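Local coordinates for YscQ-C, type III secretion protein (Yersinia pseudotuberculosis, PDB 3UEP), which forms the C-terminal, separately translated part of a Yop type III secretion component and assembles with full-length YscQ into a complex essential to secretion, at the interface of chains A and B. Numbering follows the deposited sequence. Chains: chain A/B, YscQ-C, type III secretion protein.

The interface of chains A and B. Residues chain A 27, 48, 51-52, 70, 77; chain B 27, 70, 77.
B:Leu77, near the start of strand 76-84, reaches into chain A between the A:Leu48 to A:Val52 stretch and A:Leu70, and hides 46 Å² of its surface there. Starting at its CB, the side chain first meets backbone: the carbonyl O of A:Pro51 lies 3.5 Å from CB of B:Leu77, and CA of A:Val52 is 3.9 Å from the same CB. Farther out, both methyls pass the carbonyl O of A:Val52, CD2 of B:Leu77 at 4.0 Å and CD1 slightly farther. CD2 of B:Leu77 also touches CD1 of A:Leu70 at 3.8 Å, the two leucine side chains crossing at about a right angle. CG stands anti to the backbone N (chi1 -165°), and the second torsion (chi2 64°) then turns CD2 toward A:Leu70. Behind it, the backbone O of B:Leu77 faces the N-H of A:Leu48; at 3.4 Å from that N the hydrogen bond is weak, though nearly straight.

The side chain of A:Leu48 continues the apolar layer, its CD1 approaching CD2 of B:Leu70 at 4.2 Å, again crosswise. Deeper toward the two-fold, A:Val27 and B:Val27 meet methyl to methyl, CG2 of A:Val27 lying 3.6 Å from CG1 of B:Val27. The side chains are roughly perpendicular, and their other methyls make a looser contact. In A:Val27 the torsion (chi1 -65°) sets CG2 between the backbone N and carbonyl carbon, and this is the methyl that makes the tighter contact. A:Leu77 flanks the valine pair, its CD2 lying near CB of B:Val27.

Aliphatic groups thus carry most of this patch, with little polar bonding to fix its register. The valine pair joins equivalent residues, while the B:Leu77 contacts recur with the chains exchanged; together they help build the hydrophobic core of an intertwined, strand-rich homodimer. Such pairing is characteristic of the FliN-type C-terminal domain, and it probably gives YscQ-C its stable form for assembly with full-length YscQ.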
loop_
_atom_site.group_PDB
_atom_site.type_symbol
_atom_site.label_atom_id
_atom_site.label_comp_id
_atom_site.label_asym_id
_atom_site.label_seq_id
_atom_site.Cartn_x
_atom_site.Cartn_y
_atom_site.Cartn_z
ATOM N N VAL A 27 -3.656 0.570 -1.853
ATOM C CA VAL A 27 -4.916 1.098 -2.366
ATOM C C VAL A 27 -5.594 1.998 -1.344
ATOM O O VAL A 27 -5.412 1.840 -0.146
ATOM C CB VAL A 27 -5.901 -0.027 -2.720
ATOM C CG1 VAL A 27 -5.364 -0.841 -3.853
ATOM C CG2 VAL A 27 -6.129 -0.910 -1.501
ATOM N N LEU A 48 -12.486 2.824 1.567
ATOM C CA LEU A 48 -11.174 3.226 1.064
ATOM C C LEU A 48 -11.245 4.423 0.114
ATOM O O LEU A 48 -10.224 4.849 -0.428
ATOM C CB LEU A 48 -10.485 2.052 0.358
ATOM C CG LEU A 48 -10.081 0.848 1.216
ATOM C CD1 LEU A 48 -9.240 -0.112 0.411
ATOM C CD2 LEU A 48 -9.302 1.303 2.426
ATOM N N PRO A 51 -13.325 3.140 -6.084
ATOM C CA PRO A 51 -14.192 2.072 -6.600
ATOM C C PRO A 51 -13.529 0.710 -6.398
ATOM O O PRO A 51 -12.412 0.651 -5.868
ATOM C CB PRO A 51 -14.309 2.397 -8.096
ATOM C CG PRO A 51 -13.828 3.810 -8.246
ATOM C CD PRO A 51 -12.810 4.000 -7.165
ATOM N N VAL A 52 -14.203 -0.361 -6.810
ATOM C CA VAL A 52 -13.680 -1.716 -6.633
ATOM C C VAL A 52 -12.394 -1.974 -7.424
ATOM O O VAL A 52 -11.587 -2.818 -7.037
ATOM C CB VAL A 52 -14.740 -2.795 -6.948
ATOM C CG1 VAL A 52 -15.839 -2.763 -5.887
ATOM C CG2 VAL A 52 -15.314 -2.601 -8.356
ATOM N N LEU A 70 -6.474 -1.979 -9.654
ATOM C CA LEU A 70 -6.714 -3.352 -9.227
ATOM C C LEU A 70 -7.548 -4.044 -10.287
ATOM O O LEU A 70 -8.548 -3.496 -10.736
ATOM C CB LEU A 70 -7.511 -3.401 -7.935
ATOM C CG LEU A 70 -6.893 -3.227 -6.564
ATOM C CD1 LEU A 70 -7.965 -3.629 -5.559
ATOM C CD2 LEU A 70 -5.639 -4.073 -6.391
ATOM N N LEU A 77 -6.017 -11.572 -7.586
ATOM C CA LEU A 77 -5.802 -10.141 -7.590
ATOM C C LEU A 77 -4.563 -9.763 -8.402
ATOM O O LEU A 77 -3.495 -10.363 -8.252
ATOM C CB LEU A 77 -5.649 -9.657 -6.147
ATOM C CG LEU A 77 -5.922 -8.180 -5.863
ATOM C CD1 LEU A 77 -7.356 -7.825 -6.261
ATOM C CD2 LEU A 77 -5.664 -7.861 -4.385
ATOM N N VAL B 27 -2.028 -4.129 -0.352
ATOM C CA VAL B 27 -2.665 -5.343 -0.849
ATOM C C VAL B 27 -1.676 -6.374 -1.376
ATOM O O VAL B 27 -2.077 -7.471 -1.750
ATOM C CB VAL B 27 -3.690 -5.046 -1.964
ATOM C CG1 VAL B 27 -4.934 -4.329 -1.390
ATOM C CG2 VAL B 27 -3.054 -4.243 -3.066
ATOM N N LEU B 70 -10.167 -7.269 2.194
ATOM C CA LEU B 70 -10.937 -6.487 1.233
ATOM C C LEU B 70 -12.365 -7.019 1.123
ATOM O O LEU B 70 -12.594 -8.232 1.119
ATOM C CB LEU B 70 -10.288 -6.519 -0.147
ATOM C CG LEU B 70 -8.998 -5.729 -0.284
ATOM C CD1 LEU B 70 -8.400 -5.870 -1.689
ATOM C CD2 LEU B 70 -9.281 -4.290 0.044
ATOM N N LEU B 77 -15.003 -0.324 -2.861
ATOM C CA LEU B 77 -14.110 -1.228 -2.182
ATOM C C LEU B 77 -13.971 -0.793 -0.745
ATOM O O LEU B 77 -13.892 0.404 -0.445
ATOM C CB LEU B 77 -12.748 -1.220 -2.871
ATOM C CG LEU B 77 -11.771 -2.341 -2.552
ATOM C CD1 LEU B 77 -12.336 -3.682 -3.003
ATOM C CD2 LEU B 77 -10.445 -2.033 -3.235
#